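Local coordinates for protein 455aa long hypothetical phospho-sugar mutase (Sulfolobus tokodaii, PDB 2F7L) that interconverts glucosamine 6-phosphate and glucosamine 1-phosphate, and likewise the galactosamine phosphates, as a magnesium-dependent phosphohexose mutase supplying UDP-N-acetylhexosamine synthesis, at residues I30-F34 against I106-D110; K39-D45 against Y88-I94; D112-R118 against V310-H314. All blocks are in the same frame, centred on the assembly; numbering follows the deposited sequence.

Interaction 1. Residues I30-F34 against I106-D110; sequences IGTFF and IKVVD
I30 and F34, one turn apart at the end of helix 20-34, lie against I106 and V108 of strand 103-109 in an apolar helix-on-sheet contact of the alpha/beta/alpha domain I. The helix segment runs almost parallel to the strand, at 6°, with the two axes 11.2 Å apart, a distance spanned from the helix by I30 and F34, whose partners are strand side chains and the carbonyl of V109. The CG1 branch of I30 stands beside the backbone N (chi1 -68°) and continues extended, which brings CD1 obliquely across both strand residues, 3.9 Å from I106 CG2 and 4.1 Å from V108 CG1. F34 CZ approaches V108 CG2 obliquely at 4.4 Å, and the same corner of the ring presents its edge to the backbone, CZ lying 3.7 Å from V109 O. On one face of the F34 ring sits F33 CD2, 4.0 Å above the plane and over its centre. D110 OD1 comes within 4.2 Å of F34 CE1 and also makes a long, weak ion pair with K120. V109 and K107 turn to the other side of the sheet. Helix 118-130 packs alongside, its I124 touching I30 and F33, while strands 10-13 and 90-94 flank strand 103-109.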
ATOM      1  N   ILE A  30     -15.631 -11.773 -12.643  1.00 21.57           N
ATOM      2  CA  ILE A  30     -15.425 -10.335 -12.531  1.00 19.66           C
ATOM      3  C   ILE A  30     -16.229  -9.632 -13.606  1.00 19.65           C
ATOM      4  O   ILE A  30     -16.873  -8.617 -13.346  1.00 19.68           O
ATOM      5  CB  ILE A  30     -13.933  -9.954 -12.678  1.00 18.58           C
ATOM      6  CG1 ILE A  30     -13.145 -10.466 -11.463  1.00 19.28           C
ATOM      7  CG2 ILE A  30     -13.784  -8.435 -12.776  1.00 17.19           C
ATOM      8  CD1 ILE A  30     -11.621 -10.480 -11.656  1.00 18.78           C
ATOM      9  N   GLY A  31     -16.208 -10.189 -14.809  1.00 19.13           N
ATOM     10  CA  GLY A  31     -16.939  -9.594 -15.898  1.00 20.13           C
ATOM     11  C   GLY A  31     -18.437  -9.667 -15.677  1.00 21.66           C
ATOM     12  O   GLY A  31     -19.175  -8.705 -15.955  1.00 22.77           O
ATOM     13  N   THR A  32     -18.902 -10.807 -15.184  1.00 20.63           N
ATOM     14  CA  THR A  32     -20.313 -10.946 -14.944  1.00 20.82           C
ATOM     15  C   THR A  32     -20.714  -9.948 -13.859  1.00 22.29           C
ATOM     16  O   THR A  32     -21.794  -9.363 -13.907  1.00 22.94           O
ATOM     17  CB  THR A  32     -20.653 -12.366 -14.503  1.00 20.44           C
ATOM     18  OG1 THR A  32     -20.415 -13.271 -15.588  1.00 19.27           O
ATOM     19  CG2 THR A  32     -22.090 -12.442 -14.079  1.00 18.62           C
ATOM     20  N   PHE A  33     -19.829  -9.746 -12.892  1.00 22.56           N
ATOM     21  CA  PHE A  33     -20.058  -8.823 -11.790  1.00 23.09           C
ATOM     22  C   PHE A  33     -20.228  -7.360 -12.230  1.00 24.04           C
ATOM     23  O   PHE A  33     -21.053  -6.624 -11.691  1.00 23.39           O
ATOM     24  CB  PHE A  33     -18.890  -8.922 -10.828  1.00 23.43           C
ATOM     25  CG  PHE A  33     -18.835  -7.814  -9.832  1.00 24.40           C
ATOM     26  CD1 PHE A  33     -19.684  -7.809  -8.732  1.00 23.73           C
ATOM     27  CD2 PHE A  33     -17.905  -6.778  -9.978  1.00 25.42           C
ATOM     28  CE1 PHE A  33     -19.612  -6.797  -7.783  1.00 24.45           C
ATOM     29  CE2 PHE A  33     -17.825  -5.749  -9.026  1.00 25.76           C
ATOM     30  CZ  PHE A  33     -18.681  -5.763  -7.929  1.00 24.93           C
ATOM     31  N   PHE A  34     -19.419  -6.937 -13.195  1.00 25.21           N
ATOM     32  CA  PHE A  34     -19.488  -5.567 -13.700  1.00 25.50           C
ATOM     33  C   PHE A  34     -20.647  -5.408 -14.688  1.00 25.68           C
ATOM     34  O   PHE A  34     -21.143  -4.308 -14.884  1.00 26.59           O
ATOM     35  CB  PHE A  34     -18.176  -5.177 -14.397  1.00 24.14           C
ATOM     36  CG  PHE A  34     -17.066  -4.787 -13.466  1.00 22.70           C
ATOM     37  CD1 PHE A  34     -17.173  -3.662 -12.665  1.00 21.18           C
ATOM     38  CD2 PHE A  34     -15.868  -5.517 -13.443  1.00 23.67           C
ATOM     39  CE1 PHE A  34     -16.107  -3.246 -11.851  1.00 21.85           C
ATOM     40  CE2 PHE A  34     -14.785  -5.119 -12.631  1.00 23.20           C
ATOM     41  CZ  PHE A  34     -14.908  -3.971 -11.831  1.00 22.49           C
ATOM     42  N   ILE A 106      -4.654 -11.168  -8.921  1.00 26.96           N
ATOM     43  CA  ILE A 106      -5.649 -10.336  -9.531  1.00 27.13           C
ATOM     44  C   ILE A 106      -6.212  -9.372  -8.541  1.00 27.85           C
ATOM     45  O   ILE A 106      -6.677  -9.779  -7.489  1.00 29.80           O
ATOM     46  CB  ILE A 106      -6.814 -11.169 -10.052  1.00 27.52           C
ATOM     47  CG1 ILE A 106      -6.321 -12.191 -11.078  1.00 27.86           C
ATOM     48  CG2 ILE A 106      -7.864 -10.260 -10.651  1.00 27.06           C
ATOM     49  CD1 ILE A 106      -5.915 -11.588 -12.391  1.00 28.23           C
ATOM     50  N   LYS A 107      -6.145  -8.087  -8.858  1.00 28.43           N
ATOM     51  CA  LYS A 107      -6.734  -7.052  -8.015  1.00 27.59           C
ATOM     52  C   LYS A 107      -7.907  -6.546  -8.861  1.00 27.72           C
ATOM     53  O   LYS A 107      -7.842  -6.534 -10.099  1.00 27.58           O
ATOM     54  CB  LYS A 107      -5.755  -5.902  -7.773  1.00 27.79           C
ATOM     55  CG  LYS A 107      -5.008  -5.966  -6.446  1.00 29.21           C
ATOM     56  CD  LYS A 107      -4.120  -4.741  -6.242  1.00 29.55           C
ATOM     57  CE  LYS A 107      -3.205  -4.894  -5.016  1.00 30.67           C
ATOM     58  NZ  LYS A 107      -2.086  -3.865  -4.910  1.00 31.21           N
ATOM     59  N   VAL A 108      -9.002  -6.176  -8.223  1.00 26.92           N
ATOM     60  CA  VAL A 108     -10.095  -5.642  -9.012  1.00 26.51           C
ATOM     61  C   VAL A 108     -10.534  -4.330  -8.394  1.00 26.17           C
ATOM     62  O   VAL A 108     -10.896  -4.274  -7.223  1.00 24.52           O
ATOM     63  CB  VAL A 108     -11.282  -6.675  -9.172  1.00 26.23           C
ATOM     64  CG1 VAL A 108     -10.952  -7.957  -8.446  1.00 24.82           C
ATOM     65  CG2 VAL A 108     -12.593  -6.078  -8.743  1.00 24.20           C
ATOM     66  N   VAL A 109     -10.441  -3.269  -9.190  1.00 26.78           N
ATOM     67  CA  VAL A 109     -10.823  -1.948  -8.739  1.00 28.58           C
ATOM     68  C   VAL A 109     -12.189  -1.532  -9.247  1.00 30.17           C
ATOM     69  O   VAL A 109     -12.481  -1.612 -10.433  1.00 30.45           O
ATOM     70  CB  VAL A 109      -9.766  -0.893  -9.135  1.00 28.00           C
ATOM     71  CG1 VAL A 109      -8.807  -1.478 -10.124  1.00 28.27           C
ATOM     72  CG2 VAL A 109     -10.433   0.348  -9.690  1.00 27.07           C
ATOM     73  N   ASP A 110     -13.022  -1.087  -8.315  1.00 32.61           N
ATOM     74  CA  ASP A 110     -14.376  -0.646  -8.619  1.00 34.95           C
ATOM     75  C   ASP A 110     -14.466   0.750  -9.238  1.00 34.97           C
ATOM     76  O   ASP A 110     -13.465   1.439  -9.428  1.00 34.63           O
ATOM     77  CB  ASP A 110     -15.241  -0.694  -7.358  1.00 37.13           C
ATOM     78  CG  ASP A 110     -16.707  -0.492  -7.658  1.00 38.71           C
ATOM     79  OD1 ASP A 110     -17.327  -1.383  -8.257  1.00 39.64           O
ATOM     80  OD2 ASP A 110     -17.243   0.576  -7.304  1.00 42.19           O
TER

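Interaction 2. Residues K39-D45 against Y88-I94; sequences KILVGRD and YDGGVVI
The backbone of K39 is gripped twice by D89: K39 N donates to D89 OD2 at 2.8 Å, nearly straight at 173° and on the anti lone pair, while D89 N donates to K39 O at 2.7 Å. These bonds join K39, at the start of strand 39-44, to the residues leading into strand 90-94; K39 NZ itself turns to E67. Beyond them the two strands form a parallel pair in the central sheet of alpha/beta/alpha domain I, its ladder linking L41 N to G90 O, V92 N to L41 O, G43 N to V92 O, I94 N to G43 O and finally D45 N to I94 O (3.2 Å). L41 CB sits over the centre of the Y88 ring, a CH-pi contact at 3.7 Å and 5° off the ring normal; L41 CG, anti to the backbone N (chi1 -157°), is carried over the ring beside it. On the other face I40 CG2 meets V92 CG1 at 3.8 Å and V42 CG1 meets I94 CD1 at 4.1 Å. The D45 carboxylate turns to R47 and T95, beside D243, a magnesium ligand by similarity. Helix 50-63 covers V42, R44 and I94, helix 76-86 covers L41 and V93, and strand 67-73 continues the sheet beyond 39-44.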
ATOM      1  N   LYS A  39     -17.292  -0.781 -19.261  1.00 27.06           N
ATOM      2  CA  LYS A  39     -15.976  -0.420 -19.759  1.00 25.44           C
ATOM      3  C   LYS A  39     -14.946  -0.714 -18.699  1.00 23.55           C
ATOM      4  O   LYS A  39     -14.930  -0.056 -17.664  1.00 22.59           O
ATOM      5  CB  LYS A  39     -15.978   1.058 -20.139  1.00 26.32           C
ATOM      6  CG  LYS A  39     -16.836   1.365 -21.349  1.00 25.61           C
ATOM      7  CD  LYS A  39     -17.068   2.839 -21.463  1.00 27.89           C
ATOM      8  CE  LYS A  39     -17.592   3.192 -22.833  1.00 29.61           C
ATOM      9  NZ  LYS A  39     -18.638   2.217 -23.240  1.00 31.87           N
ATOM     10  N   ILE A  40     -14.095  -1.706 -18.961  1.00 22.00           N
ATOM     11  CA  ILE A  40     -13.091  -2.123 -17.980  1.00 21.85           C
ATOM     12  C   ILE A  40     -11.660  -1.980 -18.418  1.00 21.72           C
ATOM     13  O   ILE A  40     -11.261  -2.509 -19.446  1.00 22.71           O
ATOM     14  CB  ILE A  40     -13.293  -3.609 -17.539  1.00 21.56           C
ATOM     15  CG1 ILE A  40     -14.689  -3.816 -16.941  1.00 20.47           C
ATOM     16  CG2 ILE A  40     -12.240  -3.986 -16.520  1.00 21.32           C
ATOM     17  CD1 ILE A  40     -14.973  -2.974 -15.735  1.00 20.11           C
ATOM     18  N   LEU A  41     -10.873  -1.293 -17.608  1.00 21.91           N
ATOM     19  CA  LEU A  41      -9.468  -1.072 -17.924  1.00 22.42           C
ATOM     20  C   LEU A  41      -8.590  -2.187 -17.329  1.00 22.82           C
ATOM     21  O   LEU A  41      -8.665  -2.471 -16.134  1.00 23.46           O
ATOM     22  CB  LEU A  41      -9.050   0.285 -17.360  1.00 21.73           C
ATOM     23  CG  LEU A  41      -7.857   1.056 -17.926  1.00 23.07           C
ATOM     24  CD1 LEU A  41      -7.019   1.554 -16.770  1.00 21.66           C
ATOM     25  CD2 LEU A  41      -7.014   0.196 -18.842  1.00 23.47           C
ATOM     26  N   VAL A  42      -7.758  -2.810 -18.155  1.00 22.79           N
ATOM     27  CA  VAL A  42      -6.872  -3.879 -17.692  1.00 23.07           C
ATOM     28  C   VAL A  42      -5.413  -3.443 -17.764  1.00 24.11           C
ATOM     29  O   VAL A  42      -4.956  -3.010 -18.810  1.00 25.23           O
ATOM     30  CB  VAL A  42      -7.030  -5.156 -18.551  1.00 22.65           C
ATOM     31  CG1 VAL A  42      -6.098  -6.233 -18.048  1.00 21.47           C
ATOM     32  CG2 VAL A  42      -8.478  -5.634 -18.525  1.00 22.05           C
ATOM     33  N   GLY A  43      -4.683  -3.558 -16.659  1.00 25.16           N
ATOM     34  CA  GLY A  43      -3.277  -3.154 -16.647  1.00 25.85           C
ATOM     35  C   GLY A  43      -2.438  -4.148 -15.867  1.00 26.33           C
ATOM     36  O   GLY A  43      -2.999  -5.087 -15.309  1.00 27.00           O
ATOM     37  N   ARG A  44      -1.118  -3.961 -15.804  1.00 26.50           N
ATOM     38  CA  ARG A  44      -0.256  -4.919 -15.081  1.00 26.52           C
ATOM     39  C   ARG A  44       1.064  -4.371 -14.562  1.00 26.03           C
ATOM     40  O   ARG A  44       1.570  -3.362 -15.044  1.00 25.81           O
ATOM     41  CB  ARG A  44       0.072  -6.120 -15.971  1.00 26.26           C
ATOM     42  CG  ARG A  44       1.163  -5.854 -16.992  1.00 26.96           C
ATOM     43  CD  ARG A  44       1.271  -7.029 -17.935  1.00 29.98           C
ATOM     44  NE  ARG A  44       2.657  -7.389 -18.197  1.00 34.60           N
ATOM     45  CZ  ARG A  44       3.372  -6.928 -19.220  1.00 38.06           C
ATOM     46  NH1 ARG A  44       2.820  -6.081 -20.096  1.00 38.59           N
ATOM     47  NH2 ARG A  44       4.643  -7.313 -19.365  1.00 38.75           N
ATOM     48  N   ASP A  45       1.622  -5.038 -13.562  1.00 25.61           N
ATOM     49  CA  ASP A  45       2.897  -4.602 -13.064  1.00 26.73           C
ATOM     50  C   ASP A  45       3.951  -5.398 -13.845  1.00 27.44           C
ATOM     51  O   ASP A  45       3.672  -5.934 -14.918  1.00 28.46           O
ATOM     52  CB  ASP A  45       3.002  -4.814 -11.556  1.00 28.00           C
ATOM     53  CG  ASP A  45       3.152  -6.271 -11.173  1.00 28.95           C
ATOM     54  OD1 ASP A  45       3.269  -7.133 -12.078  1.00 29.82           O
ATOM     55  OD2 ASP A  45       3.159  -6.545  -9.955  1.00 28.80           O
ATOM     56  N   TYR A  88     -13.861   4.873 -16.621  1.00 25.43           N
ATOM     57  CA  TYR A  88     -14.109   3.436 -16.582  1.00 25.01           C
ATOM     58  C   TYR A  88     -15.114   2.959 -15.549  1.00 25.34           C
ATOM     59  O   TYR A  88     -15.375   3.624 -14.556  1.00 25.60           O
ATOM     60  CB  TYR A  88     -12.787   2.705 -16.407  1.00 23.51           C
ATOM     61  CG  TYR A  88     -11.919   2.836 -17.634  1.00 23.09           C
ATOM     62  CD1 TYR A  88     -12.163   2.063 -18.774  1.00 21.80           C
ATOM     63  CD2 TYR A  88     -10.866   3.755 -17.668  1.00 23.43           C
ATOM     64  CE1 TYR A  88     -11.390   2.197 -19.907  1.00 21.97           C
ATOM     65  CE2 TYR A  88     -10.081   3.902 -18.798  1.00 23.43           C
ATOM     66  CZ  TYR A  88     -10.352   3.121 -19.917  1.00 23.08           C
ATOM     67  OH  TYR A  88      -9.607   3.310 -21.049  1.00 23.69           O
ATOM     68  N   ASP A  89     -15.679   1.788 -15.795  1.00 25.54           N
ATOM     69  CA  ASP A  89     -16.649   1.206 -14.888  1.00 25.79           C
ATOM     70  C   ASP A  89     -15.943   0.406 -13.793  1.00 25.94           C
ATOM     71  O   ASP A  89     -16.584  -0.078 -12.856  1.00 25.86           O
ATOM     72  CB  ASP A  89     -17.588   0.307 -15.676  1.00 26.16           C
ATOM     73  CG  ASP A  89     -18.614   1.093 -16.437  1.00 27.39           C
ATOM     74  OD1 ASP A  89     -19.418   1.771 -15.766  1.00 28.83           O
ATOM     75  OD2 ASP A  89     -18.628   1.044 -17.689  1.00 28.09           O
ATOM     76  N   GLY A  90     -14.624   0.279 -13.944  1.00 25.24           N
ATOM     77  CA  GLY A  90     -13.779  -0.449 -13.016  1.00 24.45           C
ATOM     78  C   GLY A  90     -12.563  -0.976 -13.772  1.00 24.84           C
ATOM     79  O   GLY A  90     -12.373  -0.693 -14.959  1.00 24.88           O
ATOM     80  N   GLY A  91     -11.724  -1.745 -13.097  1.00 24.51           N
ATOM     81  CA  GLY A  91     -10.573  -2.295 -13.770  1.00 23.29           C
ATOM     82  C   GLY A  91     -10.014  -3.486 -13.027  1.00 23.50           C
ATOM     83  O   GLY A  91     -10.403  -3.770 -11.894  1.00 23.18           O
ATOM     84  N   VAL A  92      -9.119  -4.209 -13.686  1.00 23.25           N
ATOM     85  CA  VAL A  92      -8.471  -5.329 -13.054  1.00 23.16           C
ATOM     86  C   VAL A  92      -6.973  -5.240 -13.362  1.00 23.89           C
ATOM     87  O   VAL A  92      -6.562  -5.142 -14.512  1.00 23.93           O
ATOM     88  CB  VAL A  92      -9.117  -6.677 -13.489  1.00 22.15           C
ATOM     89  CG1 VAL A  92      -9.984  -6.462 -14.670  1.00 21.80           C
ATOM     90  CG2 VAL A  92      -8.061  -7.726 -13.746  1.00 19.67           C
ATOM     91  N   VAL A  93      -6.176  -5.213 -12.295  1.00 24.13           N
ATOM     92  CA  VAL A  93      -4.719  -5.134 -12.360  1.00 24.00           C
ATOM     93  C   VAL A  93      -4.089  -6.526 -12.061  1.00 25.80           C
ATOM     94  O   VAL A  93      -4.459  -7.204 -11.082  1.00 24.61           O
ATOM     95  CB  VAL A  93      -4.186  -4.121 -11.298  1.00 22.46           C
ATOM     96  CG1 VAL A  93      -2.726  -3.940 -11.463  1.00 22.39           C
ATOM     97  CG2 VAL A  93      -4.887  -2.812 -11.406  1.00 19.85           C
ATOM     98  N   ILE A  94      -3.138  -6.938 -12.897  1.00 27.59           N
ATOM     99  CA  ILE A  94      -2.439  -8.217 -12.729  1.00 30.23           C
ATOM    100  C   ILE A  94      -1.233  -7.911 -11.873  1.00 31.50           C
ATOM    101  O   ILE A  94      -0.239  -7.388 -12.374  1.00 31.54           O
ATOM    102  CB  ILE A  94      -1.945  -8.808 -14.094  1.00 30.75           C
ATOM    103  CG1 ILE A  94      -3.127  -9.310 -14.926  1.00 31.20           C
ATOM    104  CG2 ILE A  94      -1.043 -10.010 -13.861  1.00 31.38           C
ATOM    105  CD1 ILE A  94      -4.259  -8.335 -15.052  1.00 31.60           C
TER

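Interaction 3. Residues D112-R118 against V310-H314; sequences DGIEIRR and VDIAH
The irregular segment 112-118 passes alongside one turn of helix 309-318, with E115 and V310 closest at 6.1 Å between CA atoms and R117 at the N-cap of helix 118-130. H314 is the centre of the contact, its imidazole sandwiched between two side chains of the loop. I114 CG2 lies over one face, 4.0 Å from the ring centroid, and the same methyl meets A313 CB at 3.5 Å. Over the opposite face R117 contributes both CG, 3.8 Å from the centroid, and its guanidinium, stacked on the ring with centres 3.9 Å apart and planes at 24°. The extended R117 chain runs across the imidazole, allowing both contacts, and NH2 goes on to a salt bridge with D318. At the rim, H314 NE2 donates to E115 O at 3.3 Å, nearly head-on to the carbonyl (173°) but tilted from the ring plane; the bond is long and bent (N-H...O 145°), and with the two covered faces is consistent with a restrained ring. R118, bent at chi2, folds back so that NH1 forms a salt bridge with D311 OD2 at 2.8 Å while NH2 lies between D311 OD1 and V310 CB. D112 OD2 accepts from I114 N in an Asx turn. The contact joins domain I to domain III: strand 103-109 and helix 118-130 back the loop through I116, and strand 329-332 lies behind A313 through M332.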
ATOM      1  N   ASP A 112     -15.154   3.648  -8.302  1.00 37.39           N
ATOM      2  CA  ASP A 112     -14.549   4.778  -7.594  1.00 37.38           C
ATOM      3  C   ASP A 112     -13.013   4.878  -7.603  1.00 36.64           C
ATOM      4  O   ASP A 112     -12.460   5.855  -7.113  1.00 36.68           O
ATOM      5  CB  ASP A 112     -15.083   4.812  -6.142  1.00 39.04           C
ATOM      6  CG  ASP A 112     -14.869   3.485  -5.377  1.00 41.46           C
ATOM      7  OD1 ASP A 112     -15.399   3.359  -4.238  1.00 41.73           O
ATOM      8  OD2 ASP A 112     -14.172   2.576  -5.901  1.00 42.13           O
ATOM      9  N   GLY A 113     -12.327   3.882  -8.157  1.00 35.98           N
ATOM     10  CA  GLY A 113     -10.877   3.931  -8.213  1.00 34.87           C
ATOM     11  C   GLY A 113     -10.216   3.164  -7.089  1.00 34.44           C
ATOM     12  O   GLY A 113      -8.999   2.998  -7.059  1.00 34.82           O
ATOM     13  N   ILE A 114     -11.023   2.694  -6.155  1.00 33.38           N
ATOM     14  CA  ILE A 114     -10.520   1.931  -5.033  1.00 32.80           C
ATOM     15  C   ILE A 114     -10.797   0.453  -5.317  1.00 33.09           C
ATOM     16  O   ILE A 114     -11.632   0.126  -6.136  1.00 32.64           O
ATOM     17  CB  ILE A 114     -11.256   2.353  -3.752  1.00 32.02           C
ATOM     18  CG1 ILE A 114     -11.378   3.874  -3.731  1.00 31.48           C
ATOM     19  CG2 ILE A 114     -10.516   1.854  -2.510  1.00 30.92           C
ATOM     20  CD1 ILE A 114     -12.149   4.419  -2.554  1.00 30.77           C
ATOM     21  N   GLU A 115     -10.085  -0.445  -4.662  1.00 34.46           N
ATOM     22  CA  GLU A 115     -10.352  -1.867  -4.855  1.00 35.71           C
ATOM     23  C   GLU A 115     -11.775  -2.132  -4.349  1.00 35.82           C
ATOM     24  O   GLU A 115     -12.289  -1.419  -3.482  1.00 35.49           O
ATOM     25  CB  GLU A 115      -9.355  -2.685  -4.056  1.00 36.71           C
ATOM     26  CG  GLU A 115      -8.452  -1.803  -3.233  1.00 39.45           C
ATOM     27  CD  GLU A 115      -7.084  -1.608  -3.859  1.00 41.27           C
ATOM     28  OE1 GLU A 115      -6.364  -0.677  -3.417  1.00 42.03           O
ATOM     29  OE2 GLU A 115      -6.729  -2.398  -4.769  1.00 41.22           O
ATOM     30  N   ILE A 116     -12.415  -3.158  -4.893  1.00 36.33           N
ATOM     31  CA  ILE A 116     -13.782  -3.481  -4.500  1.00 36.63           C
ATOM     32  C   ILE A 116     -13.910  -3.794  -3.018  1.00 37.16           C
ATOM     33  O   ILE A 116     -12.996  -4.355  -2.415  1.00 37.04           O
ATOM     34  CB  ILE A 116     -14.346  -4.677  -5.337  1.00 35.67           C
ATOM     35  CG1 ILE A 116     -13.384  -5.870  -5.259  1.00 34.62           C
ATOM     36  CG2 ILE A 116     -14.557  -4.245  -6.796  1.00 35.52           C
ATOM     37  CD1 ILE A 116     -13.897  -7.156  -5.871  1.00 32.26           C
ATOM     38  N   ARG A 117     -15.043  -3.401  -2.443  1.00 38.17           N
ATOM     39  CA  ARG A 117     -15.340  -3.654  -1.044  1.00 39.98           C
ATOM     40  C   ARG A 117     -15.456  -5.162  -0.857  1.00 41.30           C
ATOM     41  O   ARG A 117     -15.632  -5.895  -1.829  1.00 40.62           O
ATOM     42  CB  ARG A 117     -16.653  -2.985  -0.659  1.00 40.12           C
ATOM     43  CG  ARG A 117     -16.553  -1.485  -0.461  1.00 40.59           C
ATOM     44  CD  ARG A 117     -17.922  -0.825  -0.509  1.00 40.70           C
ATOM     45  NE  ARG A 117     -17.837   0.599  -0.209  1.00 42.31           N
ATOM     46  CZ  ARG A 117     -17.474   1.087   0.978  1.00 43.05           C
ATOM     47  NH1 ARG A 117     -17.165   0.255   1.964  1.00 42.83           N
ATOM     48  NH2 ARG A 117     -17.434   2.402   1.189  1.00 42.76           N
ATOM     49  N   ARG A 118     -15.372  -5.628   0.387  1.00 43.80           N
ATOM     50  CA  ARG A 118     -15.434  -7.068   0.658  1.00 46.13           C
ATOM     51  C   ARG A 118     -16.753  -7.744   0.287  1.00 45.69           C
ATOM     52  O   ARG A 118     -16.769  -8.858  -0.239  1.00 44.61           O
ATOM     53  CB  ARG A 118     -15.075  -7.337   2.116  1.00 48.52           C
ATOM     54  CG  ARG A 118     -13.743  -6.697   2.523  1.00 53.53           C
ATOM     55  CD  ARG A 118     -12.651  -6.823   1.422  1.00 57.08           C
ATOM     56  NE  ARG A 118     -11.332  -6.339   1.868  1.00 61.01           N
ATOM     57  CZ  ARG A 118     -11.038  -5.062   2.133  1.00 62.49           C
ATOM     58  NH1 ARG A 118     -11.970  -4.121   1.992  1.00 64.21           N
ATOM     59  NH2 ARG A 118      -9.819  -4.726   2.564  1.00 62.16           N
ATOM     60  N   VAL A 310      -6.924  -1.396   1.507  1.00 42.38           N
ATOM     61  CA  VAL A 310      -8.195  -1.207   0.820  1.00 42.16           C
ATOM     62  C   VAL A 310      -9.187  -0.596   1.819  1.00 42.74           C
ATOM     63  O   VAL A 310      -9.806   0.439   1.549  1.00 42.65           O
ATOM     64  CB  VAL A 310      -8.777  -2.555   0.298  1.00 41.68           C
ATOM     65  CG1 VAL A 310     -10.035  -2.297  -0.510  1.00 40.66           C
ATOM     66  CG2 VAL A 310      -7.735  -3.306  -0.526  1.00 40.53           C
ATOM     67  N   ASP A 311      -9.325  -1.244   2.976  1.00 42.99           N
ATOM     68  CA  ASP A 311     -10.228  -0.783   4.021  1.00 42.66           C
ATOM     69  C   ASP A 311      -9.947   0.670   4.372  1.00 41.55           C
ATOM     70  O   ASP A 311     -10.860   1.484   4.460  1.00 42.00           O
ATOM     71  CB  ASP A 311     -10.064  -1.655   5.261  1.00 45.59           C
ATOM     72  CG  ASP A 311     -10.843  -2.964   5.172  1.00 48.19           C
ATOM     73  OD1 ASP A 311     -10.347  -3.987   5.724  1.00 49.61           O
ATOM     74  OD2 ASP A 311     -11.951  -2.957   4.570  1.00 48.43           O
ATOM     75  N   ILE A 312      -8.680   0.991   4.586  1.00 39.94           N
ATOM     76  CA  ILE A 312      -8.287   2.347   4.921  1.00 38.26           C
ATOM     77  C   ILE A 312      -8.766   3.309   3.841  1.00 38.19           C
ATOM     78  O   ILE A 312      -9.393   4.325   4.137  1.00 37.83           O
ATOM     79  CB  ILE A 312      -6.744   2.458   5.052  1.00 37.73           C
ATOM     80  CG1 ILE A 312      -6.283   1.705   6.300  1.00 36.63           C
ATOM     81  CG2 ILE A 312      -6.296   3.931   5.050  1.00 36.07           C
ATOM     82  CD1 ILE A 312      -4.777   1.690   6.472  1.00 36.55           C
ATOM     83  N   ALA A 313      -8.465   2.990   2.585  1.00 38.28           N
ATOM     84  CA  ALA A 313      -8.864   3.852   1.481  1.00 37.76           C
ATOM     85  C   ALA A 313     -10.334   4.192   1.646  1.00 36.83           C
ATOM     86  O   ALA A 313     -10.716   5.351   1.549  1.00 36.94           O
ATOM     87  CB  ALA A 313      -8.603   3.165   0.136  1.00 37.77           C
ATOM     88  N   HIS A 314     -11.154   3.186   1.922  1.00 36.49           N
ATOM     89  CA  HIS A 314     -12.582   3.420   2.123  1.00 37.09           C
ATOM     90  C   HIS A 314     -12.877   4.262   3.386  1.00 37.03           C
ATOM     91  O   HIS A 314     -13.640   5.218   3.331  1.00 36.40           O
ATOM     92  CB  HIS A 314     -13.329   2.084   2.171  1.00 36.64           C
ATOM     93  CG  HIS A 314     -13.524   1.454   0.823  1.00 38.08           C
ATOM     94  ND1 HIS A 314     -14.224   2.070  -0.194  1.00 37.94           N
ATOM     95  CD2 HIS A 314     -13.133   0.252   0.333  1.00 38.68           C
ATOM     96  CE1 HIS A 314     -14.257   1.274  -1.249  1.00 38.22           C
ATOM     97  NE2 HIS A 314     -13.604   0.165  -0.956  1.00 38.19           N
TER

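In the fold
Interactions 1 and 2 meet in one sheet through neighbouring strands 103-109 and 90-94: V109 N to G91 O (2.8 Å) and K107 N to V93 O (2.9 Å) are probable hydrogen bonds, and F34 CD2 packs on I40 CD1 at 3.5 Å. The loop of interaction 3 follows strand 103-109 and returns to it where V108 O and I116 N, 3.0 Å apart, probably bond. By similarity D241, D243 and D245 bind magnesium, joined by S97 when phosphorylated; the phosphate is absent here. Near this site lie interaction 2 (side chains of D45 and D243 about 4 Å apart) and interaction 3 (E115 and D245, about 6 Å), with interaction 1 farther off (V109 and D243, about 9 Å).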